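Local structure of fluvirucin B1 DH domain from module 1 (Actinomadura vulgaris, 6OBV) at residues F77-L85 with Y223-L234; V246-L257 with V289-L300. The protein is a polyketide synthase dehydratase domain that probably eliminates water from a beta-hydroxyacyl intermediate to give the alpha,beta-unsaturated product during fluvirucin B1 assembly. All coordinates share one frame; numbering follows the deposited sequence.

Interaction 1: residues F77-L85 with Y223-L234; sequences FPGTGFVEL and YGIHPALLDAAL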
loop_
_atom_site.group_PDB
_atom_site.type_symbol
_atom_site.label_atom_id
_atom_site.label_comp_id
_atom_site.label_asym_id
_atom_site.label_seq_id
_atom_site.Cartn_x
_atom_site.Cartn_y
_atom_site.Cartn_z
ATOM N N PHE A 77 -20.441 10.920 1.892
ATOM C CA PHE A 77 -20.086 9.978 0.846
ATOM C C PHE A 77 -21.226 8.972 0.686
ATOM O O PHE A 77 -21.736 8.462 1.689
ATOM C CB PHE A 77 -18.772 9.279 1.197
ATOM C CG PHE A 77 -18.184 8.455 0.071
ATOM C CD1 PHE A 77 -17.537 9.068 -0.999
ATOM C CD2 PHE A 77 -18.252 7.064 0.107
ATOM C CE1 PHE A 77 -16.991 8.310 -2.026
ATOM C CE2 PHE A 77 -17.702 6.289 -0.910
ATOM C CZ PHE A 77 -17.060 6.913 -1.976
ATOM N N PRO A 78 -21.674 8.685 -0.534
ATOM C CA PRO A 78 -22.847 7.805 -0.691
ATOM C C PRO A 78 -22.489 6.359 -0.392
ATOM O O PRO A 78 -21.421 5.878 -0.771
ATOM C CB PRO A 78 -23.250 7.992 -2.163
ATOM C CG PRO A 78 -21.977 8.422 -2.869
ATOM C CD PRO A 78 -21.101 9.128 -1.828
ATOM N N GLY A 79 -23.394 5.664 0.306
ATOM C CA GLY A 79 -23.195 4.240 0.549
ATOM C C GLY A 79 -22.906 3.463 -0.720
ATOM O O GLY A 79 -22.137 2.487 -0.703
ATOM N N THR A 80 -23.476 3.899 -1.845
ATOM C CA THR A 80 -23.170 3.254 -3.115
ATOM C C THR A 80 -21.722 3.452 -3.516
ATOM O O THR A 80 -21.186 2.653 -4.287
ATOM C CB THR A 80 -24.085 3.766 -4.236
ATOM O OG1 THR A 80 -23.949 5.183 -4.377
ATOM C CG2 THR A 80 -25.554 3.404 -3.954
ATOM N N GLY A 81 -21.068 4.497 -3.028
ATOM C CA GLY A 81 -19.651 4.628 -3.301
ATOM C C GLY A 81 -18.858 3.513 -2.658
ATOM O O GLY A 81 -17.865 3.035 -3.220
ATOM N N PHE A 82 -19.290 3.074 -1.472
ATOM C CA PHE A 82 -18.599 1.982 -0.801
ATOM C C PHE A 82 -18.830 0.672 -1.532
ATOM O O PHE A 82 -17.930 -0.171 -1.602
ATOM C CB PHE A 82 -19.056 1.902 0.652
ATOM C CG PHE A 82 -18.580 3.054 1.492
ATOM C CD1 PHE A 82 -17.223 3.280 1.667
ATOM C CD2 PHE A 82 -19.487 3.923 2.080
ATOM C CE1 PHE A 82 -16.779 4.349 2.436
ATOM C CE2 PHE A 82 -19.046 4.999 2.845
ATOM C CZ PHE A 82 -17.698 5.207 3.028
ATOM N N VAL A 83 -20.035 0.484 -2.076
ATOM C CA VAL A 83 -20.296 -0.651 -2.951
ATOM C C VAL A 83 -19.331 -0.628 -4.129
ATOM O O VAL A 83 -18.753 -1.653 -4.508
ATOM C CB VAL A 83 -21.762 -0.630 -3.435
ATOM C CG1 VAL A 83 -21.915 -1.467 -4.684
ATOM C CG2 VAL A 83 -22.738 -1.106 -2.343
ATOM N N GLU A 84 -19.150 0.544 -4.739
ATOM C CA GLU A 84 -18.249 0.634 -5.885
ATOM C C GLU A 84 -16.803 0.349 -5.480
ATOM O O GLU A 84 -16.070 -0.341 -6.205
ATOM C CB GLU A 84 -18.343 2.008 -6.553
ATOM C CG GLU A 84 -17.184 2.290 -7.546
ATOM C CD GLU A 84 -17.320 1.513 -8.871
ATOM O OE1 GLU A 84 -18.312 0.751 -9.014
ATOM O OE2 GLU A 84 -16.446 1.674 -9.768
ATOM N N LEU A 85 -16.385 0.849 -4.320
ATOM C CA LEU A 85 -15.016 0.627 -3.867
ATOM C C LEU A 85 -14.768 -0.842 -3.568
ATOM O O LEU A 85 -13.748 -1.413 -3.981
ATOM C CB LEU A 85 -14.743 1.475 -2.626
ATOM C CG LEU A 85 -14.534 2.949 -2.949
ATOM C CD1 LEU A 85 -14.447 3.822 -1.704
ATOM C CD2 LEU A 85 -13.275 3.124 -3.824
ATOM N N TYR A 223 -16.005 3.956 -13.993
ATOM C CA TYR A 223 -16.568 3.318 -12.822
ATOM C C TYR A 223 -17.085 1.933 -13.185
ATOM O O TYR A 223 -17.419 1.652 -14.337
ATOM C CB TYR A 223 -17.687 4.175 -12.232
ATOM C CG TYR A 223 -17.171 5.432 -11.542
ATOM C CD1 TYR A 223 -16.721 5.390 -10.221
ATOM C CD2 TYR A 223 -17.133 6.650 -12.205
ATOM C CE1 TYR A 223 -16.247 6.518 -9.576
ATOM C CE2 TYR A 223 -16.663 7.792 -11.568
ATOM C CZ TYR A 223 -16.228 7.718 -10.250
ATOM O OH TYR A 223 -15.750 8.847 -9.624
ATOM N N GLY A 224 -17.107 1.054 -12.187
ATOM C CA GLY A 224 -17.910 -0.147 -12.280
ATOM C C GLY A 224 -19.361 0.236 -12.509
ATOM O O GLY A 224 -19.973 -0.170 -13.495
ATOM N N ILE A 225 -19.921 1.025 -11.592
ATOM C CA ILE A 225 -21.151 1.773 -11.834
ATOM C C ILE A 225 -21.037 3.079 -11.058
ATOM O O ILE A 225 -20.754 3.067 -9.851
ATOM C CB ILE A 225 -22.422 0.975 -11.459
ATOM C CG1 ILE A 225 -23.654 1.750 -11.968
ATOM C CG2 ILE A 225 -22.472 0.681 -9.931
ATOM C CD1 ILE A 225 -24.999 1.012 -11.993
ATOM N N HIS A 226 -21.204 4.214 -11.752
ATOM C CA HIS A 226 -21.021 5.507 -11.106
ATOM C C HIS A 226 -21.819 5.542 -9.802
ATOM O O HIS A 226 -23.016 5.224 -9.807
ATOM C CB HIS A 226 -21.456 6.656 -12.024
ATOM C CG HIS A 226 -20.933 8.000 -11.600
ATOM N ND1 HIS A 226 -21.182 8.540 -10.354
ATOM C CD2 HIS A 226 -20.162 8.901 -12.250
ATOM C CE1 HIS A 226 -20.595 9.721 -10.261
ATOM N NE2 HIS A 226 -19.964 9.961 -11.395
ATOM N N PRO A 227 -21.187 5.851 -8.671
ATOM C CA PRO A 227 -21.938 5.900 -7.404
ATOM C C PRO A 227 -23.175 6.789 -7.465
ATOM O O PRO A 227 -24.166 6.497 -6.782
ATOM C CB PRO A 227 -20.896 6.419 -6.401
ATOM C CG PRO A 227 -19.577 5.936 -6.961
ATOM C CD PRO A 227 -19.732 5.995 -8.468
ATOM N N ALA A 228 -23.165 7.854 -8.275
ATOM C CA ALA A 228 -24.360 8.684 -8.378
ATOM C C ALA A 228 -25.446 8.004 -9.186
ATOM O O ALA A 228 -26.636 8.250 -8.945
ATOM C CB ALA A 228 -24.033 10.044 -9.001
ATOM N N LEU A 229 -25.070 7.154 -10.148
ATOM C CA LEU A 229 -26.074 6.403 -10.896
ATOM C C LEU A 229 -26.689 5.303 -10.044
ATOM O O LEU A 229 -27.903 5.093 -10.083
ATOM C CB LEU A 229 -25.470 5.811 -12.168
ATOM C CG LEU A 229 -26.439 5.028 -13.054
ATOM C CD1 LEU A 229 -27.649 5.862 -13.439
ATOM C CD2 LEU A 229 -25.730 4.518 -14.322
ATOM N N LEU A 230 -25.874 4.580 -9.275
ATOM C CA LEU A 230 -26.433 3.514 -8.452
ATOM C C LEU A 230 -27.298 4.088 -7.346
ATOM O O LEU A 230 -28.335 3.512 -7.003
ATOM C CB LEU A 230 -25.337 2.621 -7.858
ATOM C CG LEU A 230 -25.879 1.457 -7.007
ATOM C CD1 LEU A 230 -26.884 0.645 -7.799
ATOM C CD2 LEU A 230 -24.771 0.555 -6.452
ATOM N N ASP A 231 -26.912 5.237 -6.795
ATOM C CA ASP A 231 -27.720 5.812 -5.728
ATOM C C ASP A 231 -29.086 6.247 -6.240
ATOM O O ASP A 231 -30.101 6.031 -5.575
ATOM C CB ASP A 231 -27.012 6.993 -5.083
ATOM C CG ASP A 231 -27.773 7.510 -3.869
ATOM O OD1 ASP A 231 -27.865 6.753 -2.887
ATOM O OD2 ASP A 231 -28.306 8.641 -3.898
ATOM N N ALA A 232 -29.136 6.872 -7.412
ATOM C CA ALA A 232 -30.426 7.337 -7.889
ATOM C C ALA A 232 -31.308 6.178 -8.311
ATOM O O ALA A 232 -32.536 6.314 -8.323
ATOM C CB ALA A 232 -30.241 8.321 -9.040
ATOM N N ALA A 233 -30.709 5.043 -8.652
ATOM C CA ALA A 233 -31.468 3.827 -8.877
ATOM C C ALA A 233 -32.270 3.428 -7.648
ATOM O O ALA A 233 -33.216 2.640 -7.754
ATOM C CB ALA A 233 -30.508 2.711 -9.275
ATOM N N LEU A 234 -31.899 3.936 -6.481
ATOM C CA LEU A 234 -32.622 3.657 -5.256
ATOM C C LEU A 234 -33.740 4.650 -4.990
ATOM O O LEU A 234 -34.555 4.408 -4.095
ATOM C CB LEU A 234 -31.663 3.661 -4.060
ATOM C CG LEU A 234 -30.339 2.923 -4.200
ATOM C CD1 LEU A 234 -29.533 3.089 -2.922
ATOM C CD2 LEU A 234 -30.590 1.458 -4.512
HETATM O O HOH W 1 -26.006 5.461 -1.262
#

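Interaction 2: residues V246-L257 with V289-L300; sequences VALPFAWNGVEL and VAGITSLISRPL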
loop_
_atom_site.group_PDB
_atom_site.type_symbol
_atom_site.label_atom_id
_atom_site.label_comp_id
_atom_site.label_asym_id
_atom_site.label_seq_id
_atom_site.Cartn_x
_atom_site.Cartn_y
_atom_site.Cartn_z
ATOM N N VAL A 246 -35.744 10.501 6.794
ATOM C CA VAL A 246 -34.607 10.166 5.949
ATOM C C VAL A 246 -34.095 8.788 6.343
ATOM O O VAL A 246 -33.988 8.466 7.535
ATOM C CB VAL A 246 -33.506 11.237 6.078
ATOM C CG1 VAL A 246 -32.261 10.830 5.300
ATOM C CG2 VAL A 246 -34.037 12.599 5.641
ATOM N N ALA A 247 -33.789 7.960 5.346
ATOM C CA ALA A 247 -33.157 6.671 5.592
ATOM C C ALA A 247 -32.038 6.509 4.582
ATOM O O ALA A 247 -32.181 6.924 3.432
ATOM C CB ALA A 247 -34.143 5.494 5.482
ATOM N N LEU A 248 -30.920 5.929 5.021
ATOM C CA LEU A 248 -29.774 5.707 4.147
ATOM C C LEU A 248 -29.472 4.217 4.045
ATOM O O LEU A 248 -29.745 3.465 4.984
ATOM C CB LEU A 248 -28.521 6.429 4.660
ATOM C CG LEU A 248 -28.625 7.939 4.871
ATOM C CD1 LEU A 248 -27.338 8.463 5.504
ATOM C CD2 LEU A 248 -28.912 8.626 3.555
ATOM N N PRO A 249 -28.916 3.768 2.920
ATOM C CA PRO A 249 -28.482 2.367 2.805
ATOM C C PRO A 249 -27.611 1.952 3.980
ATOM O O PRO A 249 -26.803 2.731 4.492
ATOM C CB PRO A 249 -27.687 2.346 1.494
ATOM C CG PRO A 249 -28.232 3.489 0.696
ATOM C CD PRO A 249 -28.657 4.544 1.693
ATOM N N PHE A 250 -27.775 0.708 4.407
ATOM C CA PHE A 250 -27.041 0.241 5.569
ATOM C C PHE A 250 -26.392 -1.120 5.314
ATOM O O PHE A 250 -25.200 -1.295 5.594
ATOM C CB PHE A 250 -27.971 0.197 6.783
ATOM C CG PHE A 250 -27.391 -0.520 7.966
ATOM C CD1 PHE A 250 -26.330 0.024 8.672
ATOM C CD2 PHE A 250 -27.915 -1.739 8.381
ATOM C CE1 PHE A 250 -25.791 -0.645 9.772
ATOM C CE2 PHE A 250 -27.384 -2.416 9.466
ATOM C CZ PHE A 250 -26.320 -1.865 10.168
ATOM N N ALA A 251 -27.142 -2.088 4.781
ATOM C CA ALA A 251 -26.610 -3.433 4.556
ATOM C C ALA A 251 -26.946 -3.913 3.155
ATOM O O ALA A 251 -28.092 -3.780 2.702
ATOM C CB ALA A 251 -27.153 -4.428 5.584
ATOM N N TRP A 252 -25.951 -4.486 2.479
ATOM C CA TRP A 252 -26.093 -4.998 1.122
ATOM C C TRP A 252 -25.820 -6.495 1.124
ATOM O O TRP A 252 -24.919 -6.958 1.829
ATOM C CB TRP A 252 -25.117 -4.302 0.173
ATOM C CG TRP A 252 -25.190 -2.793 0.198
ATOM C CD1 TRP A 252 -24.744 -1.962 1.186
ATOM C CD2 TRP A 252 -25.725 -1.949 -0.827
ATOM N NE1 TRP A 252 -24.983 -0.647 0.844
ATOM C CE2 TRP A 252 -25.583 -0.613 -0.388
ATOM C CE3 TRP A 252 -26.314 -2.192 -2.074
ATOM C CZ2 TRP A 252 -25.999 0.472 -1.154
ATOM C CZ3 TRP A 252 -26.737 -1.109 -2.830
ATOM C CH2 TRP A 252 -26.574 0.204 -2.368
ATOM N N ASN A 253 -26.597 -7.257 0.343
ATOM C CA ASN A 253 -26.290 -8.666 0.115
ATOM C C ASN A 253 -26.445 -9.007 -1.352
ATOM O O ASN A 253 -27.385 -8.553 -2.005
ATOM C CB ASN A 253 -27.171 -9.597 0.946
ATOM C CG ASN A 253 -27.037 -9.321 2.430
ATOM O OD1 ASN A 253 -27.476 -8.266 2.909
ATOM N ND2 ASN A 253 -26.401 -10.245 3.166
ATOM N N GLY A 254 -25.515 -9.810 -1.851
ATOM C CA GLY A 254 -25.584 -10.356 -3.191
ATOM C C GLY A 254 -25.531 -9.264 -4.228
ATOM O O GLY A 254 -26.463 -9.129 -5.021
ATOM N N VAL A 255 -24.469 -8.462 -4.216
ATOM C CA VAL A 255 -24.284 -7.384 -5.184
ATOM C C VAL A 255 -23.366 -7.907 -6.275
ATOM O O VAL A 255 -22.190 -8.200 -6.031
ATOM C CB VAL A 255 -23.721 -6.116 -4.532
ATOM C CG1 VAL A 255 -23.545 -5.013 -5.584
ATOM C CG2 VAL A 255 -24.653 -5.637 -3.446
ATOM N N GLU A 256 -23.910 -8.057 -7.476
ATOM C CA GLU A 256 -23.136 -8.429 -8.647
ATOM C C GLU A 256 -23.184 -7.302 -9.659
ATOM O O GLU A 256 -24.267 -6.859 -10.065
ATOM C CB GLU A 256 -23.667 -9.699 -9.303
ATOM C CG GLU A 256 -23.015 -10.959 -8.820
ATOM C CD GLU A 256 -23.683 -12.184 -9.375
ATOM O OE1 GLU A 256 -24.746 -12.566 -8.840
ATOM O OE2 GLU A 256 -23.146 -12.757 -10.345
ATOM N N LEU A 257 -22.016 -6.872 -10.094
ATOM C CA LEU A 257 -21.904 -5.981 -11.234
ATOM C C LEU A 257 -21.665 -6.830 -12.482
ATOM O O LEU A 257 -20.639 -7.510 -12.601
ATOM C CB LEU A 257 -20.798 -4.969 -10.998
ATOM C CG LEU A 257 -20.740 -3.899 -12.056
ATOM C CD1 LEU A 257 -21.937 -2.996 -11.890
ATOM C CD2 LEU A 257 -19.457 -3.171 -11.834
ATOM N N VAL A 289 -27.014 -5.256 -16.023
ATOM C CA VAL A 289 -25.999 -4.322 -15.551
ATOM C C VAL A 289 -25.559 -4.658 -14.132
ATOM O O VAL A 289 -24.366 -4.800 -13.856
ATOM C CB VAL A 289 -26.489 -2.855 -15.639
ATOM C CG1 VAL A 289 -25.504 -1.930 -14.937
ATOM C CG2 VAL A 289 -26.648 -2.431 -17.089
ATOM N N ALA A 290 -26.513 -4.792 -13.217
ATOM C CA ALA A 290 -26.185 -5.145 -11.847
ATOM C C ALA A 290 -27.401 -5.794 -11.221
ATOM O O ALA A 290 -28.537 -5.582 -11.664
ATOM C CB ALA A 290 -25.750 -3.927 -11.022
ATOM N N GLY A 291 -27.144 -6.602 -10.209
ATOM C CA GLY A 291 -28.207 -7.164 -9.393
ATOM C C GLY A 291 -27.852 -6.957 -7.941
ATOM O O GLY A 291 -26.700 -7.122 -7.541
ATOM N N ILE A 292 -28.836 -6.552 -7.162
ATOM C CA ILE A 292 -28.692 -6.453 -5.712
ATOM C C ILE A 292 -29.754 -7.353 -5.100
ATOM O O ILE A 292 -30.958 -7.102 -5.257
ATOM C CB ILE A 292 -28.834 -5.014 -5.210
ATOM C CG1 ILE A 292 -27.666 -4.158 -5.706
ATOM C CG2 ILE A 292 -28.897 -5.004 -3.697
ATOM C CD1 ILE A 292 -28.103 -2.832 -6.282
ATOM N N THR A 293 -29.319 -8.417 -4.426
ATOM C CA THR A 293 -30.297 -9.334 -3.847
ATOM C C THR A 293 -31.047 -8.686 -2.691
ATOM O O THR A 293 -32.271 -8.808 -2.593
ATOM C CB THR A 293 -29.616 -10.618 -3.391
ATOM O OG1 THR A 293 -28.977 -11.229 -4.522
ATOM C CG2 THR A 293 -30.643 -11.574 -2.801
ATOM N N SER A 294 -30.346 -7.974 -1.819
ATOM C CA SER A 294 -31.023 -7.365 -0.684
ATOM C C SER A 294 -30.338 -6.071 -0.297
ATOM O O SER A 294 -29.110 -6.029 -0.151
ATOM C CB SER A 294 -31.038 -8.311 0.506
ATOM O OG SER A 294 -31.633 -7.681 1.609
ATOM N N LEU A 295 -31.137 -5.027 -0.097
ATOM C CA LEU A 295 -30.648 -3.767 0.451
ATOM C C LEU A 295 -31.532 -3.390 1.632
ATOM O O LEU A 295 -32.755 -3.314 1.490
ATOM C CB LEU A 295 -30.647 -2.652 -0.605
ATOM C CG LEU A 295 -30.442 -1.242 -0.041
ATOM C CD1 LEU A 295 -29.073 -1.108 0.630
ATOM C CD2 LEU A 295 -30.659 -0.186 -1.114
ATOM N N ILE A 296 -30.920 -3.201 2.800
ATOM C CA ILE A 296 -31.608 -2.674 3.976
ATOM C C ILE A 296 -31.171 -1.231 4.168
ATOM O O ILE A 296 -29.967 -0.931 4.141
ATOM C CB ILE A 296 -31.303 -3.504 5.234
ATOM C CG1 ILE A 296 -31.916 -4.893 5.120
ATOM C CG2 ILE A 296 -31.812 -2.769 6.492
ATOM C CD1 ILE A 296 -31.188 -5.944 5.935
ATOM N N SER A 297 -32.145 -0.337 4.316
ATOM C CA SER A 297 -31.941 1.057 4.679
ATOM C C SER A 297 -32.256 1.253 6.162
ATOM O O SER A 297 -32.999 0.471 6.760
ATOM C CB SER A 297 -32.828 1.968 3.832
ATOM O OG SER A 297 -32.254 2.169 2.552
ATOM N N ARG A 298 -31.673 2.292 6.763
ATOM C CA ARG A 298 -31.922 2.555 8.173
ATOM C C ARG A 298 -32.281 4.022 8.366
ATOM O O ARG A 298 -31.664 4.902 7.756
ATOM C CB ARG A 298 -30.701 2.195 9.039
ATOM C CG ARG A 298 -29.391 2.842 8.589
ATOM C CD ARG A 298 -28.421 3.026 9.751
ATOM N NE ARG A 298 -28.560 4.328 10.402
ATOM C CZ ARG A 298 -28.700 4.501 11.716
ATOM N NH1 ARG A 298 -28.729 3.458 12.534
ATOM N NH2 ARG A 298 -28.810 5.718 12.217
ATOM N N PRO A 299 -33.277 4.312 9.197
ATOM C CA PRO A 299 -33.660 5.709 9.431
ATOM C C PRO A 299 -32.525 6.496 10.084
ATOM O O PRO A 299 -31.822 6.001 10.969
ATOM C CB PRO A 299 -34.873 5.593 10.362
ATOM C CG PRO A 299 -35.314 4.161 10.273
ATOM C CD PRO A 299 -34.091 3.366 9.974
ATOM N N LEU A 300 -32.342 7.726 9.625
ATOM C CA LEU A 300 -31.342 8.600 10.218
ATOM C C LEU A 300 -31.917 9.285 11.444
ATOM O O LEU A 300 -32.977 9.912 11.348
ATOM C CB LEU A 300 -30.890 9.652 9.231
ATOM C CG LEU A 300 -29.542 9.369 8.587
ATOM C CD1 LEU A 300 -29.201 10.531 7.680
ATOM C CD2 LEU A 300 -28.439 9.105 9.641
HETATM O O HOH W 2 -29.252 -6.391 2.946
#

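Interaction 1: residues F77-L85 with Y223-L234
Glu84 reaches from helix 79-92 into the loop leading into helix 227-232, where both carboxylate oxygens take backbone N-H groups. Gly224 N binds Glu84 OE2 at 2.6 Å on the syn side, close to the carboxylate plane. Ile225 N meets Glu84 OE1 at 3.1 Å from above that plane. The side chain sets CG anti to the backbone N (chi1 166°) and then bends at chi2 (74°), which carries the carboxylate to the loop and sets OE2 at the edge of the Tyr223 ring. His37 NE2 is hydrogen-bonded to the same oxygen, which helps fix the rotation of the carboxylate.

One turn earlier, Thr80 OG1 donates to Pro227 O at 2.7 Å. Asp231 N reaches the same carbonyl from the opposite face of its plane, as the ordinary helical bond. The threonine's other branch, CG2, packs on Leu230 CG at 3.6 Å. The backbones come close at Gly81, whose CA lies 4.9 Å from Pro227 CA. A water accepts from Thr80 N and donates to Asp231 OD1, while Asp231 OD2 binds His235. Farther out, His226 caps helix 227-232, its ND1 accepting from Ala228 N in the ring plane, and Glu219 holds its NE2. Asp231 and His235 have the spacing of the Asp-x-x-x-Gln/His motif, so the contact probably borders the active site of a double hot-dog dehydratase.

Interaction 2: residues V246-L257 with V289-L300
Leu295 CD1 sits over the face of the Trp252 indole, a CH-pi contact 3.7 Å from the centroid of the six-membered ring and 12° off its normal. The two side chains run alongside each other; with CG anti to the backbone N (chi1 167°), Leu295 brings CD1 over the indole. Ile292 CD1 comes to the indole edge, 4.1 Å from Trp252 CZ3, and Val255 CG2 lies beside Ile292 CG1. Thr80 and Val83 of helix 79-92 also pack on this buried face, lined by Trp252, Leu295, Val255 and Ile292.

The two strands are antiparallel neighbours in the probable double hot-dog fold. Their register slips at a classic bulge, where Phe250 N (2.7 Å) and Ala251 N (3.1 Å) both donate to Ile296 O. Beyond it, the chains turn a corner at Gly254 and Thr293, with Thr293 N bonded to Gly254 O from above the carbonyl plane.

The face bearing Leu248, Asn253 and Arg298 is more open to solvent. Arg298 lays its aliphatic chain across Phe250, with CG 3.5 Å from Phe250 CB, but its end is poorly defined. A water lies 2.6 Å from Asn253 OD1 and hydrogen-bonds Ser294 OG, bridging the two side chains. Near the far end, Leu248 CD1 meets Leu300 CD1 at 3.5 Å.

How the interactions relate
From the N terminus, the chain lays down helix 79-92 early and returns to it 138 residues later, when segment 223-234 closes interaction 1. Interaction 2 opens only afterwards, so the two are in series: strand 247-257 is joined by strand 288-299 across a shorter loop that carries strands 264-271 and 277-282. In space they meet directly. Val83 CG2 lies 3.5 Å from Trp252 CD2, and Gly224 CA comes 3.4 Å from Leu257 CD2, while Leu234 reaches Leu295. Helix 79-92 and the two ends of segment 223-234 thus rest on the strand pair. Strand 97-103, which follows helix 79-92, flanks strand 247-257, tying early and late parts of the chain together.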